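Local atomic coordinates of protoporphyrinogen oxidase (Exiguobacterium sibiricum, PDB entry 3LOV), a protein that binds FAD and probably uses oxygen to oxidise coproporphyrinogen III to coproporphyrin III in the coproporphyrin-dependent route to heme b. Residues R252-L258 with K270-E276; L257-R262 with L293-A297; D279-T284 with G434-A438; H298-L302 with R420-V424. All blocks are in the same frame, centred on the assembly; numbering follows the deposited sequence. Where two conformers were deposited one is given.

Interaction 1: residues R252-L258 with K270-E276; sequences RLETPLL and KTDHGPE. With FAD (flavin-adenine dinucleotide), chain B.
In the FAD-binding, Rossmann-type domain, two loops meet beside the adenine: 252-258 leaves an edge strand of the parallel sheet, and 270-276 holds the turn between strands 266-270 and 276-278. Lys-270, opposite Leu-258 (CA-CA 5.3 Å), accepts at its O from Leu-258 N (2.8 Å). Thr-271, facing Leu-257, rests its CB on Thr-255 CG2 (3.6 Å) and opens a type I turn ending at Gly-274; its OG1 (chi1 p) accepts from His-273 N (3.1 Å), an ST turn, and donates to Gly-274 O (2.6 Å). A water joins Asp-272 N and OD2 to Pro-256 O. The His-273 ring edge faces Glu-254 O, and Gly-274 suits its positive phi of 91°, where a CB would jam against the preceding carbonyl O. Glu-276 OE2 forms a salt bridge with Arg-252 NH1 (2.8 Å), its hydrogen bond weak. Pairing with the base falls to the Leu-257 backbone: its N donates to FAD N1A (3.1 Å), while its O accepts from FAD N6A (3.3 Å).

Interaction 2: residues L257-R262 with L293-A297; sequences LLAISR and LLPDA. With FAD (flavin-adenine dinucleotide), chain B.
Leu-293, the last residue of helix 287-293, forms the apolar centre. Its m,t side chain sets CD1 3.7 Å from Leu-257 CD2 and CD2 3.6 Å from both Leu-258 C and Ala-259 N, so a branched leucine fills the space against the backbone of Leu-258 and Ala-259. The nearest CA pair is Ala-259 with Leu-293, 5.6 Å apart, and the end-to-end directions 257 to 262 and 293 to 296 are 26° apart. Next along the strand, Ile-260 (chi1 m, chi2 t) points toward the turn and sets CD1 3.8 Å from Leu-294 CD2. A water bridges the backbones, accepting from Ile-260 N (2.9 Å) and donating to Leu-293 O (2.8 Å). Leu-294 leaves helical geometry and starts a type I turn. This turn holds Asp-296 at the exposed edge, where the long Arg-262 side chain, extended at chi2 and chi3, reaches it in a salt bridge, NH2 to OD2 2.6 Å. The Leu-257 backbone also pairs with the FAD adenine. The contact thus seats the three-stranded antiparallel sheet on the end of helix 287-293, with Leu-294 packed on strand 280-283 and helix 417-431, and Tyr-432 in cation-pi contact with Arg-262.

Interaction 3: residues D279-T284 with G434-A438; sequences DYVLLT and GIYLA
Strands 280-283 and 435-437 are parallel neighbours in the five-stranded sheet of the Rossmann-type FAD-binding domain. Their axes approach to 4.6 Å and cross at -21°, with Val-281 opposite Ile-435, Leu-282 opposite Tyr-436 and Leu-283 opposite Leu-437 (CA-CA 4.7, 4.8 and 4.9 Å). Four backbone hydrogen bonds join them: Val-281 N to Gly-434 O (2.9 Å), Tyr-436 N to Val-281 O (2.7 Å), Leu-283 N to Tyr-436 O (2.9 Å) and Ala-438 N to Leu-283 O (3.0 Å). Each acceptor also receives a CA-H...O contact. Tyr-280 and Leu-282 instead bond through their backbones to strand 6-10. Gly-434 has phi 87°, and a CB there would clash with Asp-279 O. On one face the apolar Val-281, Ile-435, Leu-283 and Leu-437 interlock; on the other, Leu-282 (t,p) places CD1 3.7 Å from Tyr-436 CB and 3.8 Å from Ala-438 CB. Outside the pair, Asp-279 OD2 is hydrogen-bonded to Arg-6 N and OD1 forms a salt bridge with Arg-266 NE, Thr-284 OG1 bonds to Val-10 O, and Leu-437 O accepts from Arg-425 NH2. Strand 435-437 forms one edge of the sheet within this chain; helices 14-26 and 447-463 pack on the Leu-282 face, and Thr-284 touches FAD.

Interaction 4: residues H298-L302 with R420-V424; sequences HLPEL and RIQRV
Val-424 is the main bump from helix 417-431, a compact beta-branched residue that fits among three side chains around the start of helix 300-303. Its CG2 lies 3.5 Å from Glu-301 CB, while its CG1 lies 4.0 Å from Leu-299 CD2 and 3.9 Å from Leu-302 CD1. Leu-299, the N-cap residue, and Leu-302, one turn later, are both in the m,t rotamer, and their methyl ends wall in the valine. Leu-302 CD2 also reaches Ile-421 CD1 (4.1 Å). The closest CA pairs are Leu-299 with Val-424 (6.0 Å) and Glu-301 with Arg-420 (6.2 Å). Glu-301 points toward the long helix, with Glu-301 CG 3.7 Å from Arg-420 CB. It then bends at chi2 (84°) so that its OE1 comes 3.0 Å from Arg-423 NH1 in a salt bridge whose hydrogen bond is weak. Arg-423 carries its guanidinium to the backbone ahead of the short helix, where NH1 donates to His-298 O (2.7 Å) and NH2 does so weakly (3.2 Å). Glu-427 accepts from His-298 N, and Arg-420 NH1 bonds to Val-415 O. Apolar packing and the Arg-423 bonds together join helix 300-303 to helix 417-431, with Leu-302 also resting on helix 287-293.

Overall arrangement
From the N terminus, the chain leaves edge strand 250-252 and enters a small antiparallel sheet, where interaction 1 closes the hairpin of strands 259-263 and 266-270. Interaction 2 shares Leu-257 and Leu-258 with it and crosses it, returning at the end of helix 287-293. Strand 280-283 lies between the two segments of interaction 2, so interaction 3 crosses interaction 2; it closes a far longer loop, ending in strand 435-437. Interaction 4 is nested inside that loop: residue 298 directly follows interaction 2, and helix 417-431 precedes the last strand. Leu-257 and Leu-294 pack on Leu-283, and Val-424 packs on Leu-437, tying small sheet, parallel sheet and helices together on one flank of the FAD-binding domain.

Interaction 1: residues R252-L258 with K270-E276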
# COMPACT_ATOMS: atom_id res chain seq x y z
N ARG A 252 14.39 -1.47 -21.41
CA ARG A 252 15.09 -2.75 -21.54
C ARG A 252 14.56 -3.75 -20.52
O ARG A 252 14.79 -3.61 -19.33
CB ARG A 252 16.61 -2.59 -21.35
CG ARG A 252 17.29 -1.44 -22.14
CD ARG A 252 18.23 -1.90 -23.23
NE ARG A 252 19.39 -2.63 -22.72
CZ ARG A 252 20.53 -2.07 -22.30
NH1 ARG A 252 20.69 -0.75 -22.31
NH2 ARG A 252 21.51 -2.85 -21.84
N LEU A 253 13.85 -4.76 -20.98
CA LEU A 253 13.37 -5.81 -20.08
C LEU A 253 14.50 -6.83 -19.85
O LEU A 253 15.50 -6.83 -20.55
CB LEU A 253 12.14 -6.49 -20.66
CG LEU A 253 10.88 -5.67 -20.88
CD1 LEU A 253 9.85 -6.54 -21.62
CD2 LEU A 253 10.32 -5.09 -19.55
N GLU A 254 14.31 -7.69 -18.88
CA GLU A 254 15.27 -8.73 -18.56
C GLU A 254 16.68 -8.14 -18.45
O GLU A 254 17.61 -8.75 -18.92
CB GLU A 254 15.24 -9.85 -19.62
CG GLU A 254 13.91 -10.56 -19.77
CD GLU A 254 13.60 -11.59 -18.68
OE1 GLU A 254 14.37 -11.75 -17.73
OE2 GLU A 254 12.55 -12.25 -18.76
N THR A 255 16.83 -6.96 -17.86
CA THR A 255 18.13 -6.33 -17.75
C THR A 255 18.32 -5.78 -16.35
O THR A 255 18.21 -4.59 -16.12
CB THR A 255 18.32 -5.24 -18.78
OG1 THR A 255 17.96 -5.75 -20.06
CG2 THR A 255 19.78 -4.78 -18.82
N PRO A 256 18.64 -6.66 -15.40
CA PRO A 256 18.84 -6.13 -14.07
C PRO A 256 20.07 -5.27 -13.99
O PRO A 256 21.03 -5.52 -14.71
CB PRO A 256 19.01 -7.39 -13.22
CG PRO A 256 19.40 -8.44 -14.16
CD PRO A 256 18.63 -8.13 -15.41
N LEU A 257 20.04 -4.26 -13.14
CA LEU A 257 21.23 -3.47 -12.84
C LEU A 257 21.98 -4.25 -11.79
O LEU A 257 21.40 -4.63 -10.78
CB LEU A 257 20.87 -2.08 -12.29
CG LEU A 257 22.03 -1.26 -11.71
CD1 LEU A 257 22.99 -0.91 -12.86
CD2 LEU A 257 21.57 0.01 -10.95
N LEU A 258 23.26 -4.48 -12.04
CA LEU A 258 24.11 -5.36 -11.22
C LEU A 258 25.16 -4.61 -10.41
O LEU A 258 25.64 -5.13 -9.42
CB LEU A 258 24.82 -6.35 -12.13
CG LEU A 258 23.94 -7.28 -12.96
CD1 LEU A 258 24.78 -8.19 -13.87
CD2 LEU A 258 23.06 -8.11 -12.04
N LYS A 270 26.52 -1.57 -14.70
CA LYS A 270 26.76 -2.95 -15.12
C LYS A 270 25.48 -3.76 -15.29
O LYS A 270 24.67 -3.82 -14.38
CB LYS A 270 27.63 -3.66 -14.09
CG LYS A 270 27.99 -5.07 -14.47
CD LYS A 270 28.62 -5.80 -13.30
CE LYS A 270 28.62 -7.30 -13.49
NZ LYS A 270 29.98 -7.78 -13.69
N THR A 271 25.35 -4.45 -16.42
CA THR A 271 24.21 -5.35 -16.71
C THR A 271 24.74 -6.60 -17.37
O THR A 271 25.87 -6.63 -17.78
CB THR A 271 23.21 -4.72 -17.70
OG1 THR A 271 23.69 -4.86 -19.05
CG2 THR A 271 22.91 -3.22 -17.37
N ASP A 272 23.91 -7.62 -17.53
CA ASP A 272 24.34 -8.87 -18.18
C ASP A 272 24.77 -8.72 -19.64
O ASP A 272 25.52 -9.55 -20.16
CB ASP A 272 23.20 -9.88 -18.13
CG ASP A 272 22.97 -10.43 -16.75
OD1 ASP A 272 23.94 -11.01 -16.19
OD2 ASP A 272 21.83 -10.31 -16.23
N HIS A 273 24.27 -7.67 -20.29
CA HIS A 273 24.50 -7.46 -21.71
C HIS A 273 25.31 -6.17 -21.93
O HIS A 273 25.05 -5.42 -22.86
CB HIS A 273 23.15 -7.39 -22.43
CG HIS A 273 22.15 -8.40 -21.94
ND1 HIS A 273 22.30 -9.76 -22.14
CD2 HIS A 273 21.01 -8.25 -21.23
CE1 HIS A 273 21.29 -10.40 -21.59
NE2 HIS A 273 20.49 -9.51 -21.03
N GLY A 274 26.29 -5.91 -21.08
CA GLY A 274 27.14 -4.74 -21.25
C GLY A 274 26.66 -3.49 -20.53
O GLY A 274 25.51 -3.38 -20.10
N PRO A 275 27.55 -2.52 -20.41
CA PRO A 275 27.30 -1.40 -19.54
C PRO A 275 26.41 -0.36 -20.16
O PRO A 275 26.35 -0.26 -21.38
CB PRO A 275 28.70 -0.83 -19.30
CG PRO A 275 29.44 -1.18 -20.57
CD PRO A 275 28.90 -2.51 -20.98
N GLU A 276 25.69 0.38 -19.32
CA GLU A 276 24.99 1.60 -19.75
C GLU A 276 25.69 2.76 -19.09
O GLU A 276 26.02 2.64 -17.92
CB GLU A 276 23.55 1.63 -19.24
CG GLU A 276 22.54 1.07 -20.12
CD GLU A 276 22.44 1.80 -21.43
OE1 GLU A 276 22.11 3.00 -21.46
OE2 GLU A 276 22.71 1.15 -22.43
PA FAD B . 7.63 -2.32 -7.46
O1A FAD B . 6.23 -2.45 -7.95
O2A FAD B . 8.14 -3.30 -6.47
O5B FAD B . 8.60 -2.33 -8.72
C5B FAD B . 9.99 -2.53 -8.61
C4B FAD B . 10.51 -2.90 -10.01
O4B FAD B . 11.94 -2.91 -10.02
C3B FAD B . 10.00 -4.26 -10.44
O3B FAD B . 9.50 -4.24 -11.76
C2B FAD B . 11.25 -5.10 -10.28
O2B FAD B . 11.31 -6.16 -11.17
C1B FAD B . 12.36 -4.12 -10.59
N9A FAD B . 13.69 -4.47 -10.07
C8A FAD B . 14.08 -5.10 -8.91
N7A FAD B . 15.43 -5.20 -8.87
C5A FAD B . 15.92 -4.62 -10.01
C6A FAD B . 17.20 -4.40 -10.51
N6A FAD B . 18.28 -4.76 -9.82
N1A FAD B . 17.36 -3.78 -11.74
C2A FAD B . 16.27 -3.33 -12.44
N3A FAD B . 15.00 -3.53 -11.93
C4A FAD B . 14.83 -4.17 -10.76
N1 FAD B . -1.05 0.58 -3.00
C2 FAD B . -2.24 1.21 -3.22
O2 FAD B . -2.28 2.41 -3.51
N3 FAD B . -3.41 0.50 -3.11
C4 FAD B . -3.44 -0.80 -2.76
O4 FAD B . -4.51 -1.37 -2.71
C4X FAD B . -2.25 -1.45 -2.49
N5 FAD B . -2.27 -2.80 -2.17
C5X FAD B . -1.05 -3.44 -1.93
C6 FAD B . -1.04 -4.79 -1.57
C7 FAD B . 0.18 -5.44 -1.31
C7M FAD B . 0.19 -6.90 -0.94
C8 FAD B . 1.40 -4.76 -1.46
C8M FAD B . 2.74 -5.42 -1.18
C9 FAD B . 1.40 -3.42 -1.83
C9A FAD B . 0.18 -2.74 -2.06
N10 FAD B . 0.18 -1.39 -2.43
C10 FAD B . -1.05 -0.75 -2.64
C1' FAD B . 1.44 -0.56 -2.58
C2' FAD B . 1.85 -0.54 -4.07
O2' FAD B . 2.14 -1.83 -4.46
C3' FAD B . 3.07 0.34 -4.35
O3' FAD B . 2.60 1.68 -4.25
C4' FAD B . 3.71 0.19 -5.76
O4' FAD B . 3.49 -1.05 -6.41
C5' FAD B . 5.22 0.33 -5.70
O5' FAD B . 5.72 0.34 -7.01
P FAD B . 7.27 0.54 -7.22
O1P FAD B . 7.87 1.54 -6.26
O2P FAD B . 7.65 0.74 -8.67
O3P FAD B . 7.92 -0.89 -6.77
O HOH W 1 21.46 -7.33 -16.68

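Interaction 2: residues L257-R262 with L293-A297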
# COMPACT_ATOMS: atom_id res chain seq x y z
N LEU A 257 20.04 -4.26 -13.14
CA LEU A 257 21.23 -3.47 -12.84
C LEU A 257 21.98 -4.25 -11.79
O LEU A 257 21.40 -4.63 -10.78
CB LEU A 257 20.87 -2.08 -12.29
CG LEU A 257 22.03 -1.26 -11.71
CD1 LEU A 257 22.99 -0.91 -12.86
CD2 LEU A 257 21.57 0.01 -10.95
N LEU A 258 23.26 -4.48 -12.04
CA LEU A 258 24.11 -5.36 -11.22
C LEU A 258 25.16 -4.61 -10.41
O LEU A 258 25.64 -5.13 -9.42
CB LEU A 258 24.82 -6.35 -12.13
CG LEU A 258 23.94 -7.28 -12.96
CD1 LEU A 258 24.78 -8.19 -13.87
CD2 LEU A 258 23.06 -8.11 -12.04
N ALA A 259 25.52 -3.40 -10.83
CA ALA A 259 26.60 -2.65 -10.17
C ALA A 259 26.66 -1.26 -10.73
O ALA A 259 26.29 -1.03 -11.88
CB ALA A 259 27.96 -3.33 -10.36
N ILE A 260 27.12 -0.33 -9.90
CA ILE A 260 27.34 1.08 -10.31
C ILE A 260 28.83 1.45 -10.08
O ILE A 260 29.36 1.28 -9.00
CB ILE A 260 26.41 2.03 -9.51
CG1 ILE A 260 24.92 1.70 -9.78
CG2 ILE A 260 26.68 3.52 -9.84
CD1 ILE A 260 23.94 2.57 -9.00
N SER A 261 29.51 1.94 -11.11
CA SER A 261 30.93 2.38 -10.96
C SER A 261 31.12 3.77 -11.48
O SER A 261 30.39 4.24 -12.35
CB SER A 261 31.83 1.48 -11.76
OG SER A 261 31.55 0.13 -11.46
N ARG A 262 32.17 4.42 -10.99
CA ARG A 262 32.43 5.78 -11.38
C ARG A 262 33.16 5.83 -12.74
O ARG A 262 34.07 5.06 -12.98
CB ARG A 262 33.21 6.48 -10.28
CG ARG A 262 32.47 6.35 -8.94
CD ARG A 262 32.99 7.31 -7.91
NE ARG A 262 32.66 6.85 -6.56
CZ ARG A 262 31.64 7.29 -5.83
NH1 ARG A 262 30.81 8.19 -6.31
NH2 ARG A 262 31.44 6.81 -4.60
N LEU A 293 24.06 -1.77 -3.99
CA LEU A 293 24.57 -1.09 -5.18
C LEU A 293 25.37 0.18 -4.87
O LEU A 293 26.15 0.64 -5.72
CB LEU A 293 23.40 -0.71 -6.12
CG LEU A 293 22.67 -1.84 -6.85
CD1 LEU A 293 21.42 -1.24 -7.48
CD2 LEU A 293 23.52 -2.58 -7.89
N LEU A 294 25.19 0.76 -3.68
CA LEU A 294 25.88 2.01 -3.33
C LEU A 294 26.76 1.84 -2.10
O LEU A 294 26.49 2.42 -1.06
CB LEU A 294 24.89 3.16 -3.14
CG LEU A 294 23.90 3.43 -4.28
CD1 LEU A 294 22.78 4.40 -3.81
CD2 LEU A 294 24.63 3.97 -5.58
N PRO A 295 27.85 1.07 -2.24
CA PRO A 295 28.66 0.68 -1.08
C PRO A 295 29.43 1.80 -0.40
O PRO A 295 29.77 1.64 0.76
CB PRO A 295 29.63 -0.35 -1.67
CG PRO A 295 29.66 -0.05 -3.14
CD PRO A 295 28.28 0.36 -3.46
N ASP A 296 29.68 2.92 -1.09
CA ASP A 296 30.32 4.09 -0.48
C ASP A 296 29.36 4.95 0.29
O ASP A 296 29.76 5.91 0.91
CB ASP A 296 30.98 4.96 -1.55
CG ASP A 296 32.01 4.20 -2.37
OD1 ASP A 296 32.47 3.16 -1.88
OD2 ASP A 296 32.30 4.62 -3.51
N ALA A 297 28.08 4.63 0.23
CA ALA A 297 27.11 5.36 0.98
C ALA A 297 26.79 4.59 2.27
O ALA A 297 26.59 3.39 2.25
CB ALA A 297 25.88 5.58 0.16
PA FAD B . 7.63 -2.32 -7.46
O1A FAD B . 6.23 -2.45 -7.95
O2A FAD B . 8.14 -3.30 -6.47
O5B FAD B . 8.60 -2.33 -8.72
C5B FAD B . 9.99 -2.53 -8.61
C4B FAD B . 10.51 -2.90 -10.01
O4B FAD B . 11.94 -2.91 -10.02
C3B FAD B . 10.00 -4.26 -10.44
O3B FAD B . 9.50 -4.24 -11.76
C2B FAD B . 11.25 -5.10 -10.28
O2B FAD B . 11.31 -6.16 -11.17
C1B FAD B . 12.36 -4.12 -10.59
N9A FAD B . 13.69 -4.47 -10.07
C8A FAD B . 14.08 -5.10 -8.91
N7A FAD B . 15.43 -5.20 -8.87
C5A FAD B . 15.92 -4.62 -10.01
C6A FAD B . 17.20 -4.40 -10.51
N6A FAD B . 18.28 -4.76 -9.82
N1A FAD B . 17.36 -3.78 -11.74
C2A FAD B . 16.27 -3.33 -12.44
N3A FAD B . 15.00 -3.53 -11.93
C4A FAD B . 14.83 -4.17 -10.76
N1 FAD B . -1.05 0.58 -3.00
C2 FAD B . -2.24 1.21 -3.22
O2 FAD B . -2.28 2.41 -3.51
N3 FAD B . -3.41 0.50 -3.11
C4 FAD B . -3.44 -0.80 -2.76
O4 FAD B . -4.51 -1.37 -2.71
C4X FAD B . -2.25 -1.45 -2.49
N5 FAD B . -2.27 -2.80 -2.17
C5X FAD B . -1.05 -3.44 -1.93
C6 FAD B . -1.04 -4.79 -1.57
C7 FAD B . 0.18 -5.44 -1.31
C7M FAD B . 0.19 -6.90 -0.94
C8 FAD B . 1.40 -4.76 -1.46
C8M FAD B . 2.74 -5.42 -1.18
C9 FAD B . 1.40 -3.42 -1.83
C9A FAD B . 0.18 -2.74 -2.06
N10 FAD B . 0.18 -1.39 -2.43
C10 FAD B . -1.05 -0.75 -2.64
C1' FAD B . 1.44 -0.56 -2.58
C2' FAD B . 1.85 -0.54 -4.07
O2' FAD B . 2.14 -1.83 -4.46
C3' FAD B . 3.07 0.34 -4.35
O3' FAD B . 2.60 1.68 -4.25
C4' FAD B . 3.71 0.19 -5.76
O4' FAD B . 3.49 -1.05 -6.41
C5' FAD B . 5.22 0.33 -5.70
O5' FAD B . 5.72 0.34 -7.01
P FAD B . 7.27 0.54 -7.22
O1P FAD B . 7.87 1.54 -6.26
O2P FAD B . 7.65 0.74 -8.67
O3P FAD B . 7.92 -0.89 -6.77
O HOH W 2 27.62 -1.25 -7.17

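Interaction 3: residues D279-T284 with G434-A438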
# COMPACT_ATOMS: atom_id res chain seq x y z
N ASP A 279 24.48 9.94 -16.62
CA ASP A 279 24.76 11.10 -15.82
C ASP A 279 23.83 11.15 -14.61
O ASP A 279 24.26 11.51 -13.52
CB ASP A 279 24.62 12.33 -16.68
CG ASP A 279 25.52 12.25 -17.90
OD1 ASP A 279 26.70 12.63 -17.77
OD2 ASP A 279 25.07 11.69 -18.92
N TYR A 280 22.55 10.77 -14.81
CA TYR A 280 21.57 10.75 -13.73
C TYR A 280 21.02 9.36 -13.61
O TYR A 280 20.75 8.70 -14.61
CB TYR A 280 20.47 11.76 -14.02
CG TYR A 280 21.02 13.11 -14.35
CD1 TYR A 280 21.60 13.92 -13.35
CD2 TYR A 280 21.03 13.58 -15.65
CE1 TYR A 280 22.14 15.19 -13.67
CE2 TYR A 280 21.56 14.84 -15.97
CZ TYR A 280 22.11 15.63 -14.98
OH TYR A 280 22.63 16.84 -15.34
N VAL A 281 20.91 8.88 -12.37
CA VAL A 281 20.35 7.57 -12.09
C VAL A 281 19.19 7.72 -11.10
O VAL A 281 19.38 8.31 -10.02
CB VAL A 281 21.42 6.62 -11.51
CG1 VAL A 281 20.85 5.17 -11.39
CG2 VAL A 281 22.69 6.64 -12.36
N LEU A 282 18.02 7.19 -11.46
CA LEU A 282 16.87 7.11 -10.53
C LEU A 282 16.67 5.64 -10.19
O LEU A 282 16.27 4.82 -11.04
CB LEU A 282 15.58 7.77 -11.08
CG LEU A 282 14.38 7.88 -10.08
CD1 LEU A 282 14.58 8.90 -8.91
CD2 LEU A 282 13.10 8.24 -10.81
N LEU A 283 16.99 5.29 -8.94
CA LEU A 283 16.75 3.96 -8.41
C LEU A 283 15.32 3.85 -7.83
O LEU A 283 14.96 4.57 -6.91
CB LEU A 283 17.83 3.58 -7.36
CG LEU A 283 19.29 3.63 -7.86
CD1 LEU A 283 20.33 3.36 -6.72
CD2 LEU A 283 19.50 2.61 -9.02
N THR A 284 14.52 2.91 -8.36
CA THR A 284 13.13 2.71 -7.92
C THR A 284 12.93 1.26 -7.51
O THR A 284 11.80 0.82 -7.32
CB THR A 284 12.10 3.16 -9.02
OG1 THR A 284 12.04 2.22 -10.10
CG2 THR A 284 12.49 4.52 -9.61
N GLY A 434 24.24 12.98 -8.57
CA GLY A 434 23.42 12.53 -9.70
C GLY A 434 22.60 11.24 -9.50
O GLY A 434 21.94 10.77 -10.43
N ILE A 435 22.64 10.66 -8.31
CA ILE A 435 21.84 9.47 -8.06
C ILE A 435 20.71 9.83 -7.12
O ILE A 435 20.92 10.44 -6.08
CB ILE A 435 22.73 8.29 -7.60
CG1 ILE A 435 23.79 8.01 -8.68
CG2 ILE A 435 21.89 7.03 -7.30
CD1 ILE A 435 24.52 6.71 -8.52
N TYR A 436 19.49 9.49 -7.54
CA TYR A 436 18.25 9.87 -6.86
C TYR A 436 17.48 8.58 -6.60
O TYR A 436 17.68 7.56 -7.29
CB TYR A 436 17.41 10.87 -7.71
CG TYR A 436 18.13 12.19 -7.96
CD1 TYR A 436 19.05 12.35 -9.01
CD2 TYR A 436 17.90 13.28 -7.16
CE1 TYR A 436 19.75 13.58 -9.19
CE2 TYR A 436 18.57 14.51 -7.34
CZ TYR A 436 19.49 14.64 -8.36
OH TYR A 436 20.09 15.85 -8.49
N LEU A 437 16.66 8.61 -5.56
CA LEU A 437 15.83 7.47 -5.13
C LEU A 437 14.35 7.82 -5.15
O LEU A 437 13.96 8.91 -4.72
CB LEU A 437 16.20 7.09 -3.68
CG LEU A 437 17.67 6.91 -3.35
CD1 LEU A 437 17.90 6.67 -1.86
CD2 LEU A 437 18.22 5.75 -4.15
N ALA A 438 13.51 6.85 -5.55
CA ALA A 438 12.06 7.00 -5.53
C ALA A 438 11.39 5.64 -5.44
O ALA A 438 11.96 4.62 -5.79
CB ALA A 438 11.57 7.77 -6.80

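Interaction 4: residues H298-L302 with R420-V424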
# COMPACT_ATOMS: atom_id res chain seq x y z
N HIS A 298 26.74 5.32 3.38
CA HIS A 298 26.42 4.75 4.69
C HIS A 298 24.92 4.96 4.93
O HIS A 298 24.48 6.07 5.21
CB HIS A 298 27.25 5.45 5.78
CG HIS A 298 27.02 4.93 7.18
ND1 HIS A 298 27.12 3.60 7.50
CD2 HIS A 298 26.66 5.57 8.32
CE1 HIS A 298 26.86 3.43 8.79
NE2 HIS A 298 26.56 4.61 9.30
N LEU A 299 24.15 3.88 4.78
CA LEU A 299 22.69 3.94 4.72
C LEU A 299 22.01 3.01 5.76
O LEU A 299 21.22 2.13 5.40
CB LEU A 299 22.30 3.51 3.31
CG LEU A 299 22.79 4.41 2.15
CD1 LEU A 299 22.22 3.94 0.78
CD2 LEU A 299 22.44 5.84 2.41
N PRO A 300 22.36 3.16 7.05
CA PRO A 300 21.81 2.24 8.05
C PRO A 300 20.28 2.36 8.12
O PRO A 300 19.60 1.38 8.41
CB PRO A 300 22.46 2.70 9.37
CG PRO A 300 22.82 4.14 9.13
CD PRO A 300 23.21 4.19 7.67
N GLU A 301 19.76 3.57 7.87
CA GLU A 301 18.31 3.80 7.82
C GLU A 301 17.65 2.81 6.87
O GLU A 301 16.63 2.20 7.21
CB GLU A 301 17.95 5.21 7.39
CG GLU A 301 18.45 6.30 8.32
CD GLU A 301 19.90 6.72 8.05
OE1 GLU A 301 20.61 6.11 7.22
OE2 GLU A 301 20.33 7.72 8.62
N LEU A 302 18.24 2.59 5.72
CA LEU A 302 17.71 1.59 4.79
C LEU A 302 17.97 0.15 5.21
O LEU A 302 17.15 -0.72 4.94
CB LEU A 302 18.23 1.83 3.37
CG LEU A 302 17.71 3.08 2.67
CD1 LEU A 302 18.08 3.00 1.17
CD2 LEU A 302 16.22 3.25 2.82
N ARG A 420 14.53 10.37 8.36
CA ARG A 420 15.54 9.38 8.00
C ARG A 420 15.76 9.28 6.46
O ARG A 420 16.89 9.19 5.97
CB ARG A 420 15.20 8.04 8.60
CG ARG A 420 15.49 7.97 10.11
CD ARG A 420 15.39 6.55 10.61
NE ARG A 420 14.03 5.97 10.49
CZ ARG A 420 13.06 6.18 11.37
NH1 ARG A 420 13.27 6.93 12.46
NH2 ARG A 420 11.89 5.59 11.22
N ILE A 421 14.67 9.32 5.70
CA ILE A 421 14.78 9.24 4.26
C ILE A 421 15.49 10.50 3.70
O ILE A 421 16.27 10.38 2.77
CB ILE A 421 13.43 9.05 3.64
CG1 ILE A 421 12.88 7.63 3.99
CG2 ILE A 421 13.41 9.41 2.11
CD1 ILE A 421 13.81 6.43 3.73
N GLN A 422 15.22 11.70 4.23
CA GLN A 422 15.95 12.93 3.85
C GLN A 422 17.46 12.72 4.06
O GLN A 422 18.30 13.05 3.21
CB GLN A 422 15.44 14.16 4.65
CG GLN A 422 16.46 15.32 4.79
CD GLN A 422 15.94 16.54 5.58
OE1 GLN A 422 14.76 16.62 5.94
NE2 GLN A 422 16.83 17.49 5.84
N ARG A 423 17.81 12.17 5.22
CA ARG A 423 19.21 11.92 5.49
C ARG A 423 19.79 10.87 4.51
O ARG A 423 20.88 11.07 4.03
CB ARG A 423 19.44 11.57 6.97
CG ARG A 423 20.94 11.55 7.38
CD ARG A 423 21.50 10.16 7.20
NE ARG A 423 22.94 10.06 6.99
CZ ARG A 423 23.55 8.95 6.61
NH1 ARG A 423 22.84 7.84 6.36
NH2 ARG A 423 24.88 8.93 6.47
N VAL A 424 19.07 9.78 4.21
CA VAL A 424 19.51 8.80 3.20
C VAL A 424 19.82 9.52 1.84
O VAL A 424 20.92 9.37 1.29
CB VAL A 424 18.48 7.60 3.06
CG1 VAL A 424 18.63 6.81 1.76
CG2 VAL A 424 18.55 6.64 4.26